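Local coordinates for lectin-like protein (Entamoeba histolytica HM-1:IMSS-A, PDB 5ZBT) that is of unknown function but, as the legume lectin-like domain of an ERGIC-53-like membrane protein, may bind D-mannose, at residues L77-L82 / K174-E179; K180-E185 / I201-F206; V24-S29 / L227-V232; P134-L139 / D194-E199. One frame throughout, in Å; residues are numbered along the deposited sequence.

Contact 1: L77-L82 / K174-E179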
loop_
_atom_site.group_PDB
_atom_site.type_symbol
_atom_site.label_atom_id
_atom_site.label_comp_id
_atom_site.label_asym_id
_atom_site.label_seq_id
_atom_site.Cartn_x
_atom_site.Cartn_y
_atom_site.Cartn_z
ATOM N N LEU A 77 -8.314 11.411 10.100
ATOM C CA LEU A 77 -9.426 10.470 10.101
ATOM C C LEU A 77 -9.774 10.011 11.507
ATOM O O LEU A 77 -8.910 9.963 12.385
ATOM C CB LEU A 77 -9.092 9.235 9.251
ATOM C CG LEU A 77 -8.906 9.473 7.754
ATOM C CD1 LEU A 77 -8.638 8.162 7.080
ATOM C CD2 LEU A 77 -10.146 10.143 7.175
ATOM N N PRO A 78 -11.035 9.657 11.742
ATOM C CA PRO A 78 -11.363 8.866 12.936
ATOM C C PRO A 78 -10.918 7.432 12.720
ATOM O O PRO A 78 -10.267 7.141 11.712
ATOM C CB PRO A 78 -12.887 8.968 13.010
ATOM C CG PRO A 78 -13.282 9.033 11.567
ATOM C CD PRO A 78 -12.206 9.830 10.860
ATOM N N SER A 79 -11.275 6.529 13.629
ATOM C CA SER A 79 -10.935 5.128 13.441
ATOM C C SER A 79 -11.387 4.694 12.061
ATOM O O SER A 79 -12.503 4.996 11.635
ATOM C CB SER A 79 -11.580 4.264 14.523
ATOM O OG SER A 79 -11.043 4.632 15.774
ATOM N N PHE A 80 -10.493 4.035 11.340
ATOM C CA PHE A 80 -10.753 3.776 9.939
ATOM C C PHE A 80 -10.265 2.391 9.571
ATOM O O PHE A 80 -9.475 1.765 10.289
ATOM C CB PHE A 80 -10.088 4.820 9.029
ATOM C CG PHE A 80 -8.599 4.849 9.124
ATOM C CD1 PHE A 80 -7.825 4.016 8.319
ATOM C CD2 PHE A 80 -7.963 5.720 10.009
ATOM C CE1 PHE A 80 -6.445 4.031 8.398
ATOM C CE2 PHE A 80 -6.587 5.761 10.088
ATOM C CZ PHE A 80 -5.818 4.912 9.274
ATOM N N GLU A 81 -10.747 1.935 8.421
ATOM C CA GLU A 81 -10.270 0.714 7.800
ATOM C C GLU A 81 -10.071 1.006 6.319
ATOM O O GLU A 81 -10.969 1.555 5.665
ATOM C CB GLU A 81 -11.253 -0.447 8.019
ATOM C CG GLU A 81 -11.017 -1.585 7.060
ATOM C CD GLU A 81 -11.744 -2.871 7.438
ATOM O OE1 GLU A 81 -11.924 -3.157 8.645
ATOM O OE2 GLU A 81 -12.113 -3.617 6.505
ATOM N N LEU A 82 -8.880 0.696 5.808
ATOM C CA LEU A 82 -8.606 0.760 4.381
ATOM C C LEU A 82 -8.502 -0.658 3.832
ATOM O O LEU A 82 -7.893 -1.539 4.462
ATOM C CB LEU A 82 -7.324 1.545 4.090
ATOM C CG LEU A 82 -7.179 2.894 4.796
ATOM C CD1 LEU A 82 -5.740 3.387 4.769
ATOM C CD2 LEU A 82 -8.100 3.919 4.164
ATOM N N LYS A 174 -6.239 -1.379 9.495
ATOM C CA LYS A 174 -7.205 -0.918 10.485
ATOM C C LYS A 174 -6.484 -0.135 11.571
ATOM O O LYS A 174 -5.488 -0.612 12.121
ATOM C CB LYS A 174 -7.942 -2.096 11.138
ATOM C CG LYS A 174 -8.908 -2.856 10.257
ATOM C CD LYS A 174 -9.855 -3.713 11.131
ATOM C CE LYS A 174 -9.123 -4.894 11.793
ATOM N NZ LYS A 174 -9.986 -5.736 12.693
ATOM N N TYR A 175 -7.006 1.033 11.920
ATOM C CA TYR A 175 -6.445 1.822 13.010
ATOM C C TYR A 175 -7.552 2.282 13.951
ATOM O O TYR A 175 -8.537 2.886 13.515
ATOM C CB TYR A 175 -5.673 3.021 12.469
ATOM C CG TYR A 175 -4.991 3.861 13.537
ATOM C CD1 TYR A 175 -3.978 3.323 14.331
ATOM C CD2 TYR A 175 -5.344 5.201 13.736
ATOM C CE1 TYR A 175 -3.330 4.088 15.290
ATOM C CE2 TYR A 175 -4.696 5.984 14.695
ATOM C CZ TYR A 175 -3.694 5.417 15.466
ATOM O OH TYR A 175 -3.050 6.172 16.419
ATOM N N LEU A 176 -7.392 2.002 15.240
ATOM C CA LEU A 176 -8.298 2.502 16.266
ATOM C C LEU A 176 -7.628 3.678 16.964
ATOM O O LEU A 176 -6.568 3.512 17.582
ATOM C CB LEU A 176 -8.652 1.403 17.264
ATOM C CG LEU A 176 -9.065 0.102 16.576
ATOM C CD1 LEU A 176 -9.207 -1.028 17.590
ATOM C CD2 LEU A 176 -10.354 0.320 15.819
ATOM N N VAL A 177 -8.249 4.860 16.857
ATOM C CA VAL A 177 -7.611 6.112 17.264
ATOM C C VAL A 177 -7.467 6.180 18.781
ATOM O O VAL A 177 -6.408 6.544 19.310
ATOM C CB VAL A 177 -8.409 7.313 16.722
ATOM C CG1 VAL A 177 -7.946 8.591 17.369
ATOM C CG2 VAL A 177 -8.276 7.408 15.201
ATOM N N ASN A 178 -8.528 5.831 19.507
ATOM C CA ASN A 178 -8.452 5.876 20.968
ATOM C C ASN A 178 -7.462 4.851 21.510
ATOM O O ASN A 178 -6.696 5.144 22.437
ATOM C CB ASN A 178 -9.839 5.655 21.570
ATOM C CG ASN A 178 -10.716 6.883 21.464
ATOM O OD1 ASN A 178 -10.300 7.924 20.937
ATOM N ND2 ASN A 178 -11.935 6.778 21.979
ATOM N N GLU A 179 -7.458 3.642 20.957
ATOM C CA GLU A 179 -6.547 2.618 21.451
ATOM C C GLU A 179 -5.136 2.771 20.927
ATOM O O GLU A 179 -4.242 2.069 21.413
ATOM C CB GLU A 179 -7.065 1.234 21.083
ATOM C CG GLU A 179 -8.521 1.034 21.434
ATOM C CD GLU A 179 -8.884 -0.433 21.554
ATOM O OE1 GLU A 179 -10.065 -0.771 21.297
ATOM O OE2 GLU A 179 -7.987 -1.252 21.885
#
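Leu77 and Pro78 bring their backbone over Val177, whose CG2 methyl lies 3.6 Å from Pro78 C. The two chains then zip into neighbouring antiparallel strands of the legume-lectin beta-sandwich, with axes 5.0 Å apart in the strands 80-82 and 174-176. At Ser79 the hydroxyl stands in for a backbone carbonyl: OG accepts the N-H of Val177 at 3.0 Å along an almost straight path (171°), and so holds the chain where it leaves strand 170-176 for the turn. Phe80 forms the hydrogen-bonded pair with Tyr175, each residue both giving and accepting; the Phe80 N to Tyr175 O bond, 3.1 Å long, lies in the carbonyl plane. With CG set between the backbone N and the carbonyl carbon (chi1 62°), the Phe80 ring leans toward its partner strand. Tyr175 CB sits over one ring face, 4.1 Å from the centroid, as a CH-pi contact, while Leu77 CD1 lies against the opposite face, toward the rim. The Tyr175 ring itself continues away from Phe80, and its OH bonds to the carbonyl of Ile201. Glu81 and Lys174, a non-hydrogen-bonded pair on the other face of the sheet, run side by side and point the same way. Their charges do not meet, for Glu81 OE1 and Lys174 NZ stay 5.2 Å apart. Glu81 OE2 turns to Arg172 and Gln83, and OE1 rests instead on the lysine's aliphatic stem, 3.3 Å from Lys174 CD.

Contact 2: K180-E185 / I201-F206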
loop_
_atom_site.group_PDB
_atom_site.type_symbol
_atom_site.label_atom_id
_atom_site.label_comp_id
_atom_site.label_asym_id
_atom_site.label_seq_id
_atom_site.Cartn_x
_atom_site.Cartn_y
_atom_site.Cartn_z
ATOM N N LYS A 180 -4.918 3.647 19.945
ATOM C CA LYS A 180 -3.612 3.791 19.299
ATOM C C LYS A 180 -3.097 2.437 18.820
ATOM O O LYS A 180 -1.931 2.071 19.016
ATOM C CB LYS A 180 -2.610 4.480 20.229
ATOM C CG LYS A 180 -3.013 5.921 20.556
ATOM C CD LYS A 180 -1.846 6.722 21.103
ATOM C CE LYS A 180 -2.265 8.142 21.448
ATOM N NZ LYS A 180 -2.544 8.940 20.223
ATOM N N LYS A 181 -3.986 1.688 18.172
ATOM C CA LYS A 181 -3.711 0.326 17.744
ATOM C C LYS A 181 -3.859 0.236 16.234
ATOM O O LYS A 181 -4.913 0.586 15.685
ATOM C CB LYS A 181 -4.653 -0.659 18.429
ATOM C CG LYS A 181 -4.084 -2.043 18.534
ATOM C CD LYS A 181 -5.186 -3.062 18.496
ATOM C CE LYS A 181 -5.478 -3.669 19.842
ATOM N NZ LYS A 181 -6.279 -4.935 19.650
ATOM N N LEU A 182 -2.805 -0.226 15.570
ATOM C CA LEU A 182 -2.825 -0.491 14.141
ATOM C C LEU A 182 -2.846 -1.999 13.919
ATOM O O LEU A 182 -2.089 -2.736 14.555
ATOM C CB LEU A 182 -1.618 0.143 13.456
ATOM C CG LEU A 182 -1.488 -0.121 11.963
ATOM C CD1 LEU A 182 -2.422 0.798 11.219
ATOM C CD2 LEU A 182 -0.058 0.082 11.514
ATOM N N ILE A 183 -3.717 -2.454 13.028
ATOM C CA ILE A 183 -3.868 -3.871 12.727
ATOM C C ILE A 183 -3.795 -4.041 11.218
ATOM O O ILE A 183 -4.496 -3.342 10.481
ATOM C CB ILE A 183 -5.192 -4.441 13.281
ATOM C CG1 ILE A 183 -5.271 -4.196 14.793
ATOM C CG2 ILE A 183 -5.313 -5.920 12.981
ATOM C CD1 ILE A 183 -6.483 -4.805 15.451
ATOM N N ILE A 184 -2.898 -4.920 10.768
ATOM C CA ILE A 184 -2.764 -5.306 9.368
ATOM C C ILE A 184 -3.258 -6.737 9.232
ATOM O O ILE A 184 -2.809 -7.627 9.966
ATOM C CB ILE A 184 -1.309 -5.209 8.872
ATOM C CG1 ILE A 184 -0.649 -3.891 9.301
ATOM C CG2 ILE A 184 -1.253 -5.378 7.365
ATOM C CD1 ILE A 184 -1.261 -2.665 8.706
ATOM N N GLU A 185 -4.179 -6.952 8.297
ATOM C CA GLU A 185 -4.651 -8.268 7.918
ATOM C C GLU A 185 -4.609 -8.352 6.405
ATOM O O GLU A 185 -4.502 -7.335 5.720
ATOM C CB GLU A 185 -6.080 -8.527 8.427
ATOM C CG GLU A 185 -6.164 -8.550 9.943
ATOM C CD GLU A 185 -7.550 -8.272 10.484
ATOM O OE1 GLU A 185 -8.491 -8.068 9.677
ATOM O OE2 GLU A 185 -7.696 -8.276 11.727
ATOM N N ILE A 201 0.777 3.115 18.799
ATOM C CA ILE A 201 1.329 3.721 17.593
ATOM C C ILE A 201 0.417 4.870 17.196
ATOM O O ILE A 201 -0.812 4.726 17.194
ATOM C CB ILE A 201 1.481 2.695 16.455
ATOM C CG1 ILE A 201 1.994 3.351 15.180
ATOM C CG2 ILE A 201 0.172 1.951 16.189
ATOM C CD1 ILE A 201 2.310 2.313 14.098
ATOM N N ASP A 202 1.017 6.015 16.911
ATOM C CA ASP A 202 0.298 7.236 16.602
ATOM C C ASP A 202 0.266 7.442 15.101
ATOM O O ASP A 202 1.258 7.187 14.417
ATOM C CB ASP A 202 0.975 8.424 17.274
ATOM C CG ASP A 202 0.205 8.922 18.469
ATOM O OD1 ASP A 202 0.747 9.788 19.182
ATOM O OD2 ASP A 202 -0.945 8.465 18.675
ATOM N N ILE A 203 -0.874 7.901 14.596
ATOM C CA ILE A 203 -0.999 8.275 13.187
ATOM C C ILE A 203 -1.531 9.700 13.108
ATOM O O ILE A 203 -2.747 9.921 13.221
ATOM C CB ILE A 203 -1.905 7.308 12.407
ATOM C CG1 ILE A 203 -1.395 5.870 12.560
ATOM C CG2 ILE A 203 -1.949 7.699 10.945
ATOM C CD1 ILE A 203 -2.218 4.850 11.833
ATOM N N PRO A 204 -0.668 10.688 12.908
ATOM C CA PRO A 204 -1.135 12.064 12.695
ATOM C C PRO A 204 -1.829 12.188 11.347
ATOM O O PRO A 204 -1.811 11.234 10.554
ATOM C CB PRO A 204 0.168 12.885 12.734
ATOM C CG PRO A 204 1.232 11.952 13.230
ATOM C CD PRO A 204 0.794 10.582 12.824
ATOM N N PRO A 205 -2.444 13.332 11.042
ATOM C CA PRO A 205 -2.982 13.539 9.683
ATOM C C PRO A 205 -1.974 13.130 8.605
ATOM O O PRO A 205 -0.768 13.336 8.751
ATOM C CB PRO A 205 -3.270 15.041 9.647
ATOM C CG PRO A 205 -3.550 15.406 11.091
ATOM C CD PRO A 205 -2.725 14.476 11.943
ATOM N N PHE A 206 -2.465 12.525 7.522
ATOM C CA PHE A 206 -1.550 11.922 6.559
ATOM C C PHE A 206 -2.065 12.044 5.127
ATOM O O PHE A 206 -3.261 12.196 4.867
ATOM C CB PHE A 206 -1.292 10.437 6.885
ATOM C CG PHE A 206 -2.532 9.564 6.819
ATOM C CD1 PHE A 206 -3.291 9.311 7.962
ATOM C CD2 PHE A 206 -2.935 8.994 5.625
ATOM C CE1 PHE A 206 -4.423 8.505 7.911
ATOM C CE2 PHE A 206 -4.070 8.192 5.567
ATOM C CZ PHE A 206 -4.810 7.942 6.712
#
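A G1 beta bulge at Lys180 and Lys181 opens strand 181-188, and it is here that Lys180 meets Ile201 in the loop that follows strand 191-198. The backbone of Lys180 is in the left-handed region, and its carbonyl faces that loop: Ile201 N bonds to Lys180 O at 2.9 Å, nearly straight at the hydrogen (167°), although the donor stands 28° out of the carbonyl plane. The Ile201 side chain packs next to this bond. Because its CG1 is anti to the backbone N (chi1 177°), the CG2 methyl takes the place between N and the carbonyl carbon, and there it touches both Lys180 O at 3.5 Å and Leu182 CB at 3.7 Å. Leu182 touches two isoleucines: CB, and more loosely CD2, meet Ile201, while CD1 reaches Ile203 CD1 at 4.1 Å, the leucine and Ile203 side chains crossing at about a right angle. Ile201 and Ile203 both rest also on Ile122 of the facing sheet, which places this apolar cluster at the end of the core. Toward solvent, the Lys180 chain runs out toward Asp202; a salt bridge is plausible, but the modelled NZ of Lys180 and OD2 of Asp202 are too close together for its detail to be trusted. The segment 201-206 leads from strand 191-198, at the margin of one sheet, to strand 207-213 in the other: a crossover between the two layers of a legume-lectin beta-sandwich.

Contact 3: V24-S29 / L227-V232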
loop_
_atom_site.group_PDB
_atom_site.type_symbol
_atom_site.label_atom_id
_atom_site.label_comp_id
_atom_site.label_asym_id
_atom_site.label_seq_id
_atom_site.Cartn_x
_atom_site.Cartn_y
_atom_site.Cartn_z
ATOM N N VAL A 24 -19.997 12.339 4.564
ATOM C CA VAL A 24 -18.558 12.593 4.568
ATOM C C VAL A 24 -18.050 12.749 3.142
ATOM O O VAL A 24 -18.522 12.071 2.220
ATOM C CB VAL A 24 -17.772 11.474 5.289
ATOM N N VAL A 25 -17.071 13.637 2.976
ATOM C CA VAL A 25 -16.359 13.824 1.713
ATOM C C VAL A 25 -15.185 12.847 1.695
ATOM O O VAL A 25 -14.176 13.063 2.366
ATOM C CB VAL A 25 -15.881 15.267 1.547
ATOM C CG1 VAL A 25 -15.189 15.437 0.194
ATOM C CG2 VAL A 25 -17.049 16.257 1.726
ATOM N N ASP A 26 -15.312 11.776 0.901
ATOM C CA ASP A 26 -14.317 10.702 0.806
ATOM C C ASP A 26 -13.283 11.067 -0.260
ATOM O O ASP A 26 -13.584 11.063 -1.458
ATOM C CB ASP A 26 -15.021 9.386 0.474
ATOM C CG ASP A 26 -14.087 8.186 0.427
ATOM O OD1 ASP A 26 -12.849 8.362 0.421
ATOM O OD2 ASP A 26 -14.611 7.048 0.396
ATOM N N VAL A 27 -12.055 11.357 0.165
ATOM C CA VAL A 27 -11.006 11.753 -0.764
ATOM C C VAL A 27 -9.952 10.662 -0.913
ATOM O O VAL A 27 -8.815 10.948 -1.302
ATOM C CB VAL A 27 -10.356 13.081 -0.346
ATOM C CG1 VAL A 27 -11.394 14.205 -0.304
ATOM C CG2 VAL A 27 -9.665 12.916 0.991
ATOM N N LEU A 28 -10.307 9.416 -0.605
ATOM C CA LEU A 28 -9.386 8.291 -0.687
ATOM C C LEU A 28 -9.868 7.181 -1.604
ATOM O O LEU A 28 -9.062 6.576 -2.313
ATOM C CB LEU A 28 -9.143 7.700 0.719
ATOM C CG LEU A 28 -8.659 8.637 1.821
ATOM C CD1 LEU A 28 -8.442 7.903 3.148
ATOM C CD2 LEU A 28 -7.382 9.358 1.391
ATOM N N SER A 29 -11.161 6.877 -1.586
ATOM C CA SER A 29 -11.658 5.655 -2.190
ATOM C C SER A 29 -11.695 5.752 -3.704
ATOM O O SER A 29 -11.981 6.811 -4.264
ATOM C CB SER A 29 -13.061 5.340 -1.682
ATOM O OG SER A 29 -13.031 5.044 -0.306
ATOM N N LEU A 227 -9.777 0.592 -3.900
ATOM C CA LEU A 227 -9.387 1.037 -2.574
ATOM C C LEU A 227 -10.636 1.588 -1.902
ATOM O O LEU A 227 -11.280 2.506 -2.434
ATOM C CB LEU A 227 -8.278 2.087 -2.656
ATOM C CG LEU A 227 -7.867 2.735 -1.332
ATOM C CD1 LEU A 227 -7.224 1.719 -0.362
ATOM C CD2 LEU A 227 -6.913 3.866 -1.632
ATOM N N HIS A 228 -11.015 0.991 -0.770
ATOM C CA HIS A 228 -12.160 1.444 0.012
ATOM C C HIS A 228 -11.652 1.972 1.336
ATOM O O HIS A 228 -10.861 1.305 2.010
ATOM C CB HIS A 228 -13.173 0.328 0.303
ATOM C CG HIS A 228 -13.865 -0.217 -0.903
ATOM N ND1 HIS A 228 -13.233 -1.035 -1.818
ATOM C CD2 HIS A 228 -15.148 -0.106 -1.321
ATOM C CE1 HIS A 228 -14.088 -1.375 -2.767
ATOM N NE2 HIS A 228 -15.256 -0.826 -2.489
ATOM N N TYR A 229 -12.120 3.155 1.703
ATOM C CA TYR A 229 -11.969 3.688 3.042
ATOM C C TYR A 229 -13.309 3.542 3.755
ATOM O O TYR A 229 -14.348 3.913 3.208
ATOM C CB TYR A 229 -11.519 5.149 2.984
ATOM C CG TYR A 229 -11.910 5.958 4.191
ATOM C CD1 TYR A 229 -11.512 5.571 5.462
ATOM C CD2 TYR A 229 -12.683 7.110 4.066
ATOM C CE1 TYR A 229 -11.875 6.298 6.584
ATOM C CE2 TYR A 229 -13.050 7.847 5.189
ATOM C CZ TYR A 229 -12.636 7.431 6.451
ATOM O OH TYR A 229 -12.981 8.132 7.591
ATOM N N TYR A 230 -13.290 2.956 4.950
ATOM C CA TYR A 230 -14.476 2.823 5.782
ATOM C C TYR A 230 -14.187 3.413 7.148
ATOM O O TYR A 230 -13.125 3.166 7.729
ATOM C CB TYR A 230 -14.918 1.368 5.942
ATOM C CG TYR A 230 -15.444 0.753 4.671
ATOM C CD1 TYR A 230 -16.633 1.200 4.098
ATOM C CD2 TYR A 230 -14.755 -0.277 4.038
ATOM C CE1 TYR A 230 -17.115 0.637 2.922
ATOM C CE2 TYR A 230 -15.232 -0.847 2.858
ATOM C CZ TYR A 230 -16.404 -0.382 2.309
ATOM O OH TYR A 230 -16.873 -0.945 1.144
ATOM N N GLU A 231 -15.128 4.197 7.653
ATOM C CA GLU A 231 -15.075 4.591 9.048
ATOM C C GLU A 231 -15.464 3.397 9.914
ATOM O O GLU A 231 -16.460 2.723 9.644
ATOM C CB GLU A 231 -16.005 5.776 9.289
ATOM C CG GLU A 231 -16.174 6.127 10.756
ATOM C CD GLU A 231 -16.633 7.555 10.968
ATOM O OE1 GLU A 231 -16.783 8.290 9.962
ATOM O OE2 GLU A 231 -16.825 7.947 12.142
ATOM N N VAL A 232 -14.655 3.103 10.925
ATOM C CA VAL A 232 -14.972 2.034 11.865
ATOM C C VAL A 232 -15.931 2.580 12.912
ATOM O O VAL A 232 -15.681 3.637 13.503
ATOM C CB VAL A 232 -13.695 1.484 12.515
ATOM C CG1 VAL A 232 -14.039 0.441 13.576
ATOM C CG2 VAL A 232 -12.759 0.904 11.442
#
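Tyr229 meets the N-terminal segment at three points: Ser29 at its backbone, Leu28 at its CB and ring root, and Asp26 along the ring's edge. Ser29 links the two parts. Its OG accepts the N-H of Tyr229 at 2.9 Å (163°) and in turn donates a hydrogen bond to Asp26 OD2 at 2.6 Å, on the syn lone pair of that oxygen. One hydroxyl thus couples the strand backbone to a carboxylate that Arg31 also grips by a salt bridge. The other carboxylate oxygen works within its own segment: Asp26 OD1 accepts from Leu28 N, nearly in line with its C-O bond, and from Ser29 N, well above the carboxylate plane, both donors coming from the same face. This is an Asx turn extended into an Asx motif, and it curls the N-terminal segment so that residues 28 and 29 lie flush with strand 220-231 of the legume-lectin fold. Held by these bonds, the carboxylate stands almost perpendicular to the Tyr229 ring (84° between planes), with OD1 of Asp26 3.9 Å from the edge atom CD2 of Tyr229. Leu28 points toward the strand; its CD1 comes within 4.1 Å of Tyr229 CG, and its side chain also reaches Leu208 of the facing sheet. Two residues before Tyr229 on the strand, Leu227 CD2 packs 3.5 Å from the carbonyl oxygen of Leu28, which bonds to Tyr43 OH. The next backbone link is made by Phe30 with Leu227, while Ser29 CA makes a weak CA-H...O contact with Leu227 O at 3.2 Å.

Contact 4: P134-L139 / D194-E199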
loop_
_atom_site.group_PDB
_atom_site.type_symbol
_atom_site.label_atom_id
_atom_site.label_comp_id
_atom_site.label_asym_id
_atom_site.label_seq_id
_atom_site.Cartn_x
_atom_site.Cartn_y
_atom_site.Cartn_z
ATOM N N PRO A 134 5.613 -14.377 0.115
ATOM C CA PRO A 134 5.651 -12.927 0.317
ATOM C C PRO A 134 5.593 -12.562 1.796
ATOM O O PRO A 134 4.964 -13.241 2.619
ATOM C CB PRO A 134 4.416 -12.423 -0.439
ATOM C CG PRO A 134 3.588 -13.627 -0.701
ATOM C CD PRO A 134 4.538 -14.777 -0.801
ATOM N N MET A 135 6.307 -11.495 2.124
ATOM C CA MET A 135 6.364 -10.944 3.465
ATOM C C MET A 135 5.591 -9.636 3.489
ATOM O O MET A 135 5.600 -8.880 2.518
ATOM C CB MET A 135 7.812 -10.691 3.900
ATOM C CG MET A 135 8.584 -11.967 4.182
ATOM S SD MET A 135 9.630 -11.948 5.648
ATOM C CE MET A 135 8.458 -11.815 6.986
ATOM N N ILE A 136 4.909 -9.385 4.594
ATOM C CA ILE A 136 4.291 -8.101 4.856
ATOM C C ILE A 136 5.071 -7.478 6.001
ATOM O O ILE A 136 5.389 -8.166 6.978
ATOM C CB ILE A 136 2.795 -8.256 5.172
ATOM C CG1 ILE A 136 2.057 -8.716 3.905
ATOM C CG2 ILE A 136 2.206 -6.953 5.663
ATOM C CD1 ILE A 136 0.588 -9.056 4.119
ATOM N N SER A 137 5.441 -6.206 5.847
ATOM C CA SER A 137 6.227 -5.475 6.828
ATOM C C SER A 137 5.574 -4.131 7.099
ATOM O O SER A 137 4.872 -3.578 6.249
ATOM C CB SER A 137 7.650 -5.227 6.354
ATOM O OG SER A 137 8.116 -6.319 5.587
ATOM N N VAL A 138 5.802 -3.614 8.299
ATOM C CA VAL A 138 5.434 -2.253 8.652
ATOM C C VAL A 138 6.689 -1.570 9.159
ATOM O O VAL A 138 7.417 -2.131 9.985
ATOM C CB VAL A 138 4.314 -2.196 9.701
ATOM C CG1 VAL A 138 4.056 -0.764 10.083
ATOM C CG2 VAL A 138 3.029 -2.835 9.149
ATOM N N LEU A 139 6.946 -0.372 8.644
ATOM C CA LEU A 139 8.157 0.379 8.931
ATOM C C LEU A 139 7.737 1.793 9.293
ATOM O O LEU A 139 7.356 2.565 8.410
ATOM C CB LEU A 139 9.082 0.385 7.720
ATOM C CG LEU A 139 10.562 0.600 7.998
ATOM C CD1 LEU A 139 10.957 -0.293 9.116
ATOM C CD2 LEU A 139 11.361 0.240 6.780
ATOM N N ASP A 194 -4.544 -13.033 9.899
ATOM C CA ASP A 194 -3.776 -12.179 10.786
ATOM C C ASP A 194 -2.418 -11.850 10.169
ATOM O O ASP A 194 -1.869 -12.607 9.364
ATOM C CB ASP A 194 -3.572 -12.875 12.131
ATOM C CG ASP A 194 -4.868 -13.028 12.929
ATOM O OD1 ASP A 194 -5.799 -12.208 12.768
ATOM O OD2 ASP A 194 -4.953 -13.975 13.742
ATOM N N CYS A 195 -1.855 -10.716 10.569
ATOM C CA CYS A 195 -0.495 -10.417 10.138
ATOM C C CYS A 195 0.269 -9.640 11.214
ATOM O O CYS A 195 1.187 -10.173 11.841
ATOM C CB CYS A 195 -0.536 -9.668 8.798
ATOM S SG CYS A 195 1.063 -9.207 8.107
ATOM N N ILE A 196 -0.124 -8.400 11.478
ATOM C CA ILE A 196 0.605 -7.532 12.391
ATOM C C ILE A 196 -0.399 -6.756 13.236
ATOM O O ILE A 196 -1.432 -6.286 12.736
ATOM C CB ILE A 196 1.539 -6.579 11.612
ATOM C CG1 ILE A 196 2.768 -7.326 11.086
ATOM C CG2 ILE A 196 1.939 -5.344 12.450
ATOM C CD1 ILE A 196 3.460 -6.611 9.928
ATOM N N THR A 197 -0.101 -6.647 14.525
ATOM C CA THR A 197 -0.761 -5.702 15.414
ATOM C C THR A 197 0.316 -4.854 16.070
ATOM O O THR A 197 1.305 -5.397 16.574
ATOM C CB THR A 197 -1.587 -6.422 16.490
ATOM O OG1 THR A 197 -2.605 -7.197 15.861
ATOM C CG2 THR A 197 -2.250 -5.430 17.407
ATOM N N ILE A 198 0.131 -3.537 16.066
ATOM C CA ILE A 198 1.048 -2.608 16.718
ATOM C C ILE A 198 0.269 -1.817 17.750
ATOM O O ILE A 198 -0.679 -1.093 17.404
ATOM C CB ILE A 198 1.721 -1.651 15.721
ATOM C CG1 ILE A 198 2.312 -2.413 14.539
ATOM C CG2 ILE A 198 2.811 -0.835 16.424
ATOM C CD1 ILE A 198 2.948 -1.515 13.543
ATOM N N GLU A 199 0.679 -1.926 19.006
ATOM C CA GLU A 199 0.073 -1.122 20.054
ATOM C C GLU A 199 0.801 0.214 20.200
ATOM O O GLU A 199 1.944 0.384 19.761
ATOM C CB GLU A 199 0.083 -1.878 21.379
ATOM C CG GLU A 199 -0.303 -3.325 21.238
ATOM C CD GLU A 199 -1.802 -3.540 21.297
ATOM O OE1 GLU A 199 -2.543 -2.557 21.543
ATOM O OE2 GLU A 199 -2.236 -4.698 21.093
#
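Cys195 SG is bonded to Cys157 in a disulfide and also packs against Ile136, whose CB and CG2 both lie 3.5 Å from the sulfur. The SG atom is anti to its own backbone N (chi1 180°), which directs it toward segment 134-139 and onto the isoleucine. Cys195 and Ile196 form a classic beta bulge opposite Ile184, and consecutive residues therefore both project toward segment 134-139. Ile196 uses the end of its chain: CD1 lies 3.9 Å from Ile136 O and equally close to Val138 CG2. The other branch of Val138 serves the next isoleucine, its CG1 lying 3.7 Å from Ile198 CD1, so that each branch of the valine meets a different isoleucine. The side chains that meet are all apolar apart from the sulfur, and the sheets face each other here without a hydrogen bond; the axes of strands 135-139 and 194-198 are 7.8 Å apart and nearly aligned (11°). Ile184 and Ile186 of strand 181-188 and Ile122 and Ile126 of strand 122-127 continue the hydrophobic layer. Beside Ile136, Cys157 sits on strand 153-158, and its disulfide staples this outermost strand of one sheet to strand 191-198, outermost in the other.

Overall arrangement
Contacts 1, 2 and 3 are partly buried, with contact 1 touching both of the others, whereas contact 4 is buried between the layers of the sandwich. The same sheet runs through all four: contact 1, on strand 80-90, borders contact 3, on strand 220-231; contact 1 joins contact 2 through strands 170-176 and 181-188, and contact 2 meets contact 4 through strands 181-188 and 191-198. Chemistry follows place. Within the sheet, contact 1 relies on paired backbone bonds; where loops are fastened to strands, contacts 2 and 3 mix a few polar links with apolar packing; between sheets, contact 4 is built of hydrocarbon side chains and a disulfide sulfur, without a polar bond between its segments. Contacts 3 and 4 lie farthest apart, with centres about 22 Å from each other.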